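Local coordinates for protein fructose-bisphosphate aldolase (Slackia heliotrinireducens, PDB 4MOZ) that is an aldolase of the DeoC/LacD family, folded as a TIM barrel and assembled from several subunits, at residues 207-212 with 234-239; 173-178 with 199-204; 193-198 with 226-231. All blocks are in the same frame, centred on the assembly; numbering follows the deposited sequence.

Contact 1: 207-212 with 234-239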
loop_
_atom_site.group_PDB
_atom_site.type_symbol
_atom_site.label_atom_id
_atom_site.label_comp_id
_atom_site.label_asym_id
_atom_site.label_seq_id
_atom_site.Cartn_x
_atom_site.Cartn_y
_atom_site.Cartn_z
ATOM N N ASP C 207 -23.842 1.275 -14.075
ATOM C CA ASP C 207 -25.228 1.310 -14.515
ATOM C C ASP C 207 -25.610 2.693 -15.029
ATOM O O ASP C 207 -26.368 2.818 -15.998
ATOM C CB ASP C 207 -26.139 0.897 -13.368
ATOM C CG ASP C 207 -25.866 -0.508 -12.907
ATOM O OD1 ASP C 207 -25.994 -1.438 -13.734
ATOM O OD2 ASP C 207 -25.487 -0.681 -11.734
ATOM N N PHE C 208 -25.083 3.723 -14.368
ATOM C CA PHE C 208 -25.304 5.109 -14.753
ATOM C C PHE C 208 -24.014 5.906 -14.645
ATOM O O PHE C 208 -23.146 5.585 -13.829
ATOM C CB PHE C 208 -26.386 5.758 -13.878
ATOM C CG PHE C 208 -27.752 5.160 -14.058
ATOM C CD1 PHE C 208 -28.578 5.578 -15.096
ATOM C CD2 PHE C 208 -28.212 4.171 -13.192
ATOM C CE1 PHE C 208 -29.836 5.018 -15.270
ATOM C CE2 PHE C 208 -29.470 3.612 -13.357
ATOM C CZ PHE C 208 -30.283 4.037 -14.396
ATOM N N VAL C 209 -23.893 6.936 -15.476
ATOM C CA VAL C 209 -22.757 7.846 -15.431
ATOM C C VAL C 209 -23.253 9.287 -15.343
ATOM O O VAL C 209 -24.103 9.713 -16.133
ATOM C CB VAL C 209 -21.794 7.657 -16.633
ATOM C CG1 VAL C 209 -22.525 7.741 -17.968
ATOM C CG2 VAL C 209 -20.646 8.660 -16.579
ATOM N N LYS C 210 -22.735 10.022 -14.363
ATOM C CA LYS C 210 -23.050 11.434 -14.208
ATOM C C LYS C 210 -21.905 12.276 -14.758
ATOM O O LYS C 210 -20.771 12.146 -14.316
ATOM C CB LYS C 210 -23.362 11.755 -12.731
ATOM C CG LYS C 210 -23.158 13.195 -12.275
ATOM C CD LYS C 210 -23.959 14.238 -13.036
ATOM C CE LYS C 210 -23.764 15.610 -12.401
ATOM N NZ LYS C 210 -23.474 16.685 -13.385
ATOM N N VAL C 211 -22.216 13.118 -15.737
ATOM C CA VAL C 211 -21.232 14.005 -16.362
ATOM C C VAL C 211 -21.720 15.449 -16.317
ATOM O O VAL C 211 -22.891 15.702 -16.054
ATOM C CB VAL C 211 -20.951 13.621 -17.841
ATOM C CG1 VAL C 211 -20.267 12.262 -17.941
ATOM C CG2 VAL C 211 -22.231 13.650 -18.669
ATOM N N ASN C 212 -20.818 16.391 -16.565
ATOM C CA ASN C 212 -21.200 17.775 -16.791
ATOM C C ASN C 212 -21.845 17.924 -18.162
ATOM O O ASN C 212 -21.529 17.151 -19.077
ATOM C CB ASN C 212 -19.975 18.683 -16.729
ATOM C CG ASN C 212 -19.507 18.930 -15.317
ATOM O OD1 ASN C 212 -20.314 19.177 -14.419
ATOM N ND2 ASN C 212 -18.193 18.870 -15.111
ATOM N N GLY C 234 -23.277 3.836 -24.299
ATOM C CA GLY C 234 -23.952 2.588 -24.675
ATOM C C GLY C 234 -25.034 2.163 -23.698
ATOM O O GLY C 234 -25.976 2.914 -23.440
ATOM N N ARG C 235 -24.889 0.962 -23.139
ATOM C CA ARG C 235 -25.864 0.433 -22.182
ATOM C C ARG C 235 -25.716 0.971 -20.754
ATOM O O ARG C 235 -26.398 0.503 -19.842
ATOM C CB ARG C 235 -25.855 -1.093 -22.186
ATOM C CG ARG C 235 -26.566 -1.702 -23.381
ATOM C CD ARG C 235 -26.532 -3.210 -23.305
ATOM N NE ARG C 235 -27.175 -3.799 -24.473
ATOM C CZ ARG C 235 -27.334 -5.103 -24.671
ATOM N NH1 ARG C 235 -27.941 -5.528 -25.773
ATOM N NH2 ARG C 235 -26.892 -5.982 -23.778
ATOM N N THR C 236 -24.818 1.934 -20.566
ATOM C CA THR C 236 -24.739 2.694 -19.316
ATOM C C THR C 236 -25.561 3.968 -19.512
ATOM O O THR C 236 -25.323 4.726 -20.453
ATOM C CB THR C 236 -23.274 3.032 -18.934
ATOM O OG1 THR C 236 -22.576 1.828 -18.601
ATOM C CG2 THR C 236 -23.206 3.986 -17.740
ATOM N N GLY C 237 -26.536 4.188 -18.633
ATOM C CA GLY C 237 -27.400 5.363 -18.713
ATOM C C GLY C 237 -26.672 6.617 -18.280
ATOM O O GLY C 237 -26.037 6.643 -17.227
ATOM N N LEU C 238 -26.757 7.660 -19.098
ATOM C CA LEU C 238 -26.089 8.917 -18.793
ATOM C C LEU C 238 -27.041 9.850 -18.060
ATOM O O LEU C 238 -28.180 10.050 -18.485
ATOM C CB LEU C 238 -25.573 9.570 -20.075
ATOM C CG LEU C 238 -24.894 10.939 -19.974
ATOM C CD1 LEU C 238 -23.890 11.096 -21.105
ATOM C CD2 LEU C 238 -25.909 12.078 -19.973
ATOM N N VAL C 239 -26.584 10.411 -16.948
ATOM C CA VAL C 239 -27.358 11.446 -16.274
ATOM C C VAL C 239 -26.557 12.734 -16.282
ATOM O O VAL C 239 -25.327 12.718 -16.221
ATOM C CB VAL C 239 -27.825 11.053 -14.850
ATOM C CG1 VAL C 239 -28.467 9.672 -14.855
ATOM C CG2 VAL C 239 -26.688 11.100 -13.850
HETATM O O HOH W 1 -28.184 1.085 -17.156
#
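Val209 pairs through its amide and carbonyl with Gly237 and Val239, joining parallel strands 208-210 and 237-239 of the barrel. Val239 N reaches Val209 O at 2.7 Å and almost straight (172°); Gly237 N to Asp207 O and Val211 N to Val239 O extend the pattern at its ends. On the face carrying Phe208 and Lys210, the Phe208 ring, with CG anti to the carbonyl carbon (chi1 -65°), leans obliquely against Gly237, its CD1 3.5 Å from Gly237 O. Gly237, lacking a side chain, lets the ring come this near, and Val239 CG1 touches the same CD1 at 4.1 Å. Val239 CG2 rests on Lys210 CB at 3.6 Å. The lysine chain then bends twice, and its NZ donates to Val211 O at 2.9 Å from above the carbonyl plane. On the side of Val209 and Leu238, Val209 CG1 meets Thr236 CG2 at 3.8 Å and Val211 CG2 meets Leu238 CD1 at 3.9 Å, each pair crossing at about a right angle. The carboxylate of Asp207 is held by Tyr23, His167 and Val173 N, with a salt bridge to Arg89 of the second subunit, while a water donates to both Asp207 O and Arg235 O. Directional backbone bonds thus fix the strand register, and apolar contacts lie on both sides of them.

Contact 2: 173-178 with 199-204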
loop_
_atom_site.group_PDB
_atom_site.type_symbol
_atom_site.label_atom_id
_atom_site.label_comp_id
_atom_site.label_asym_id
_atom_site.label_seq_id
_atom_site.Cartn_x
_atom_site.Cartn_y
_atom_site.Cartn_z
ATOM N N VAL C 173 -24.784 0.926 -9.621
ATOM C CA VAL C 173 -23.620 1.793 -9.488
ATOM C C VAL C 173 -23.726 3.032 -10.366
ATOM O O VAL C 173 -23.910 2.933 -11.580
ATOM C CB VAL C 173 -22.306 1.056 -9.821
ATOM C CG1 VAL C 173 -21.109 1.975 -9.603
ATOM C CG2 VAL C 173 -22.164 -0.202 -8.975
ATOM N N VAL C 174 -23.603 4.193 -9.733
ATOM C CA VAL C 174 -23.536 5.471 -10.431
ATOM C C VAL C 174 -22.115 6.020 -10.287
ATOM O O VAL C 174 -21.614 6.179 -9.172
ATOM C CB VAL C 174 -24.540 6.502 -9.861
ATOM C CG1 VAL C 174 -24.486 7.805 -10.653
ATOM C CG2 VAL C 174 -25.959 5.939 -9.846
ATOM N N LEU C 175 -21.468 6.300 -11.414
ATOM C CA LEU C 175 -20.163 6.937 -11.391
ATOM C C LEU C 175 -20.273 8.398 -11.799
ATOM O O LEU C 175 -20.848 8.714 -12.839
ATOM C CB LEU C 175 -19.182 6.203 -12.308
ATOM C CG LEU C 175 -18.826 4.751 -11.966
ATOM C CD1 LEU C 175 -17.887 4.184 -13.021
ATOM C CD2 LEU C 175 -18.209 4.633 -10.578
ATOM N N TRP C 176 -19.750 9.286 -10.961
ATOM C CA TRP C 176 -19.539 10.671 -11.349
ATOM C C TRP C 176 -18.220 10.711 -12.041
ATOM O O TRP C 176 -17.216 10.286 -11.482
ATOM C CB TRP C 176 -19.452 11.564 -10.126
ATOM C CG TRP C 176 -20.761 11.916 -9.475
ATOM C CD1 TRP C 176 -21.360 13.169 -9.414
ATOM C CD2 TRP C 176 -21.659 11.022 -8.725
ATOM N NE1 TRP C 176 -22.539 13.113 -8.718
ATOM C CE2 TRP C 176 -22.777 11.856 -8.274
ATOM C CE3 TRP C 176 -21.651 9.670 -8.402
ATOM C CZ2 TRP C 176 -23.832 11.336 -7.529
ATOM C CZ3 TRP C 176 -22.720 9.153 -7.660
ATOM C CH2 TRP C 176 -23.784 9.969 -7.228
ATOM N N ILE C 177 -18.187 11.202 -13.269
ATOM C CA ILE C 177 -16.913 11.287 -13.965
ATOM C C ILE C 177 -16.650 12.703 -14.455
ATOM O O ILE C 177 -17.252 13.160 -15.427
ATOM C CB ILE C 177 -16.777 10.242 -15.094
ATOM C CG1 ILE C 177 -17.004 8.826 -14.537
ATOM C CG2 ILE C 177 -15.402 10.351 -15.733
ATOM C CD1 ILE C 177 -16.609 7.690 -15.465
ATOM N N TYR C 178 -15.758 13.389 -13.743
ATOM C CA TYR C 178 -15.394 14.763 -14.041
ATOM C C TYR C 178 -13.914 14.845 -14.373
ATOM O O TYR C 178 -13.087 14.959 -13.469
ATOM C CB TYR C 178 -15.673 15.663 -12.840
ATOM C CG TYR C 178 -17.109 15.713 -12.379
ATOM C CD1 TYR C 178 -18.150 15.956 -13.278
ATOM C CD2 TYR C 178 -17.423 15.562 -11.033
ATOM C CE1 TYR C 178 -19.463 16.020 -12.847
ATOM C CE2 TYR C 178 -18.731 15.627 -10.594
ATOM C CZ TYR C 178 -19.743 15.859 -11.502
ATOM O OH TYR C 178 -21.039 15.927 -11.057
ATOM N N GLY C 199 -17.919 7.172 -21.977
ATOM C CA GLY C 199 -17.450 5.871 -22.463
ATOM C C GLY C 199 -16.663 5.071 -21.435
ATOM O O GLY C 199 -16.760 3.840 -21.387
ATOM N N VAL C 200 -15.888 5.766 -20.606
ATOM C CA VAL C 200 -15.108 5.109 -19.553
ATOM C C VAL C 200 -16.025 4.409 -18.548
ATOM O O VAL C 200 -15.764 3.265 -18.149
ATOM C CB VAL C 200 -14.159 6.098 -18.836
ATOM C CG1 VAL C 200 -13.582 5.490 -17.563
ATOM C CG2 VAL C 200 -13.042 6.530 -19.775
ATOM N N ALA C 201 -17.105 5.093 -18.165
ATOM C CA ALA C 201 -18.065 4.550 -17.203
ATOM C C ALA C 201 -18.625 3.202 -17.651
ATOM O O ALA C 201 -18.799 2.293 -16.831
ATOM C CB ALA C 201 -19.190 5.537 -16.959
ATOM N N LEU C 202 -18.907 3.083 -18.947
ATOM C CA LEU C 202 -19.333 1.809 -19.531
ATOM C C LEU C 202 -18.262 0.731 -19.369
ATOM O O LEU C 202 -18.560 -0.387 -18.937
ATOM C CB LEU C 202 -19.703 1.964 -21.010
ATOM C CG LEU C 202 -20.025 0.659 -21.762
ATOM C CD1 LEU C 202 -21.232 -0.057 -21.171
ATOM C CD2 LEU C 202 -20.251 0.928 -23.236
ATOM N N CYS C 203 -17.019 1.077 -19.702
ATOM C CA CYS C 203 -15.921 0.116 -19.631
ATOM C C CYS C 203 -15.676 -0.400 -18.212
ATOM O O CYS C 203 -15.303 -1.557 -18.032
ATOM C CB CYS C 203 -14.649 0.706 -20.227
ATOM S SG CYS C 203 -14.799 1.025 -22.000
ATOM N N LEU C 204 -15.891 0.455 -17.214
ATOM C CA LEU C 204 -15.814 0.032 -15.814
ATOM C C LEU C 204 -17.051 -0.773 -15.401
ATOM O O LEU C 204 -17.009 -1.522 -14.428
ATOM C CB LEU C 204 -15.607 1.236 -14.883
ATOM C CG LEU C 204 -14.320 2.058 -15.054
ATOM C CD1 LEU C 204 -14.392 3.353 -14.261
ATOM C CD2 LEU C 204 -13.075 1.267 -14.664
#
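Leu175 and Ile177 project from strand 173-177 onto helix 199-204, packing the sheet of the TIM barrel against one of its outer helices. The two elements belong to a beta-alpha-beta unit made of strand 172-177, helix 191-204 and strand 208-210. The helix segment returns in roughly the reverse direction, at 144° to the strand, with the axes 9.4 Å apart at their closest. Strand alternation sends the side chains of these two residues to the helix, whereas Val174 and Trp176 point to the other face, where Trp176 makes a cation-pi contact with Lys102.

Leu175 works through a single methyl. Its CG lies anti to the carbonyl carbon and chi2 of 178° extends CD1 outward, so that this methyl meets Leu204 CD1 at 3.8 Å. The two leucine side chains cross at about a right angle, and the same Leu175 CD1 lies 4.2 Å from Leu204 CB. It also approaches the helix backbone, 4.2 Å from Ala201 CA. The facing residue at this point is thus a small alanine, which allows the CA atoms of Leu175 and Ala201 to come within 6.6 Å of each other.

Further along the strand, Ile177 uses its longer branch. CG1 is anti to the carbonyl carbon, and chi2 of -167° stretches CD1 away from CA toward the turn holding Val200 and Ala201. Tyr143 and Leu145 of the adjacent strand line Leu175, and Leu145 also reaches Leu204. Val200, which also points to the strand, is packed on by Leu49 of the second subunit. The end methyl Ile177 CD1 sits 3.7 Å from Ala201 CB and 4.3 Å from Val200 CG1.

Contact 3: 193-198 with 226-231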
loop_
_atom_site.group_PDB
_atom_site.type_symbol
_atom_site.label_atom_id
_atom_site.label_comp_id
_atom_site.label_asym_id
_atom_site.label_seq_id
_atom_site.Cartn_x
_atom_site.Cartn_y
_atom_site.Cartn_z
ATOM N N THR C 193 -14.480 15.605 -24.354
ATOM C CA THR C 193 -14.151 15.282 -22.973
ATOM C C THR C 193 -15.323 14.584 -22.282
ATOM O O THR C 193 -15.139 13.561 -21.616
ATOM C CB THR C 193 -13.761 16.544 -22.194
ATOM O OG1 THR C 193 -12.636 17.166 -22.831
ATOM C CG2 THR C 193 -13.402 16.209 -20.758
ATOM N N ILE C 194 -16.520 15.141 -22.460
ATOM C CA ILE C 194 -17.740 14.600 -21.870
ATOM C C ILE C 194 -18.060 13.224 -22.453
ATOM O O ILE C 194 -18.459 12.312 -21.730
ATOM C CB ILE C 194 -18.932 15.567 -22.070
ATOM C CG1 ILE C 194 -18.624 16.953 -21.477
ATOM C CG2 ILE C 194 -20.223 14.983 -21.503
ATOM C CD1 ILE C 194 -18.231 16.967 -20.013
ATOM N N ALA C 195 -17.865 13.081 -23.764
ATOM C CA ALA C 195 -18.085 11.807 -24.444
ATOM C C ALA C 195 -17.093 10.743 -23.972
ATOM O O ALA C 195 -17.475 9.591 -23.734
ATOM C CB ALA C 195 -18.024 11.985 -25.954
ATOM N N GLY C 196 -15.830 11.141 -23.824
ATOM C CA GLY C 196 -14.781 10.259 -23.307
ATOM C C GLY C 196 -15.109 9.731 -21.923
ATOM O O GLY C 196 -15.022 8.524 -21.664
ATOM N N ALA C 197 -15.502 10.648 -21.039
ATOM C CA ALA C 197 -15.884 10.323 -19.668
ATOM C C ALA C 197 -17.040 9.328 -19.640
ATOM O O ALA C 197 -17.014 8.356 -18.885
ATOM C CB ALA C 197 -16.253 11.595 -18.914
ATOM N N ALA C 198 -18.044 9.572 -20.479
ATOM C CA ALA C 198 -19.205 8.696 -20.576
ATOM C C ALA C 198 -18.830 7.280 -21.011
ATOM O O ALA C 198 -19.350 6.305 -20.467
ATOM C CB ALA C 198 -20.238 9.289 -21.520
ATOM N N LEU C 226 -24.298 16.543 -26.170
ATOM C CA LEU C 226 -24.527 15.492 -25.178
ATOM C C LEU C 226 -24.993 14.166 -25.791
ATOM O O LEU C 226 -24.711 13.097 -25.243
ATOM C CB LEU C 226 -25.535 15.960 -24.119
ATOM C CG LEU C 226 -25.755 15.066 -22.890
ATOM C CD1 LEU C 226 -24.484 14.933 -22.059
ATOM C CD2 LEU C 226 -26.900 15.585 -22.033
ATOM N N ALA C 227 -25.708 14.238 -26.915
ATOM C CA ALA C 227 -26.159 13.037 -27.631
ATOM C C ALA C 227 -25.004 12.095 -27.982
ATOM O O ALA C 227 -25.153 10.875 -27.914
ATOM C CB ALA C 227 -26.944 13.413 -28.879
ATOM N N VAL C 228 -23.859 12.670 -28.347
ATOM C CA VAL C 228 -22.657 11.897 -28.658
ATOM C C VAL C 228 -22.163 11.127 -27.420
ATOM O O VAL C 228 -21.746 9.967 -27.522
ATOM C CB VAL C 228 -21.546 12.810 -29.230
ATOM C CG1 VAL C 228 -20.248 12.043 -29.437
ATOM C CG2 VAL C 228 -22.006 13.434 -30.539
ATOM N N ALA C 229 -22.232 11.774 -26.260
ATOM C CA ALA C 229 -21.829 11.156 -25.001
ATOM C C ALA C 229 -22.784 10.039 -24.581
ATOM O O ALA C 229 -22.343 8.987 -24.112
ATOM C CB ALA C 229 -21.715 12.205 -23.906
ATOM N N SER C 230 -24.084 10.271 -24.757
ATOM C CA SER C 230 -25.092 9.262 -24.449
ATOM C C SER C 230 -24.906 8.026 -25.323
ATOM O O SER C 230 -25.137 6.902 -24.873
ATOM C CB SER C 230 -26.497 9.831 -24.623
ATOM O OG SER C 230 -26.764 10.806 -23.628
ATOM N N ALA C 231 -24.479 8.249 -26.567
ATOM C CA ALA C 231 -24.185 7.165 -27.494
ATOM C C ALA C 231 -22.943 6.397 -27.041
ATOM O O ALA C 231 -22.963 5.165 -26.993
ATOM C CB ALA C 231 -24.015 7.699 -28.911
#
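With the CA atoms of Ala195 and Ala229 only 3.8 Å apart, helices 193-198 and 226-231 run side by side in the same direction, their axes 7.9 Å apart and inclined by 18°. Small side chains permit this closeness. Ala229 points its methyl toward the other helix, where CB lies 3.7 Å from Ala195 CA. The same CB also touches Ile194 CG2 and Ala198 CB, each 4.0 Å from Ala229 CB. Ala198 answers from the first helix, its CB 3.4 Å from Ala229 O, so methyl packs against carbonyl here.

These are neighbouring outer helices of the TIM barrel, 191-204 and 222-232, lying over the sheet. Leu238 of strand 237-240 touches Ala198, Leu226 and Ala229, so one strand side chain is shared by both helices.

Toward the N-terminal end of the contact larger side chains take over. Ile194 has CG1 anti to the carbonyl carbon (chi1 -57°), which leaves CG2, anti to the backbone N, facing the neighbour, while the end of its longer branch leads away. Leu226 starts off alongside the other helix, but its end swings nearer, bringing CD1 to 4.3 Å from Ile194 CG2. Pro214 packs on both residues. On the side of the two helices marked by Ala195 and Val228, Ala195 CB meets Val228 CG1 at 4.1 Å, and Asn50 of the second subunit packs against this pair.

The three contacts form a continuous block of the barrel wall. Contacts 1 and 2 have centres 7 Å apart and share the sheet: Lys210 N lies 2.8 Å from Leu175 O, a probable hydrogen bond, and Val209 CB is 3.4 Å from Ala201 CB. Contact 3 sits farther out, about 9 Å from contact 1 and 11 Å from contact 2, centre to centre. It meets contact 1 where Val211 CG2 lies 3.7 Å from Ile194 CG2, and contact 2 where Ile177 CD1 approaches Ala197 O at 3.5 Å. Helix 191-204 serves both contacts 2 and 3, and all three contacts touch the second subunit.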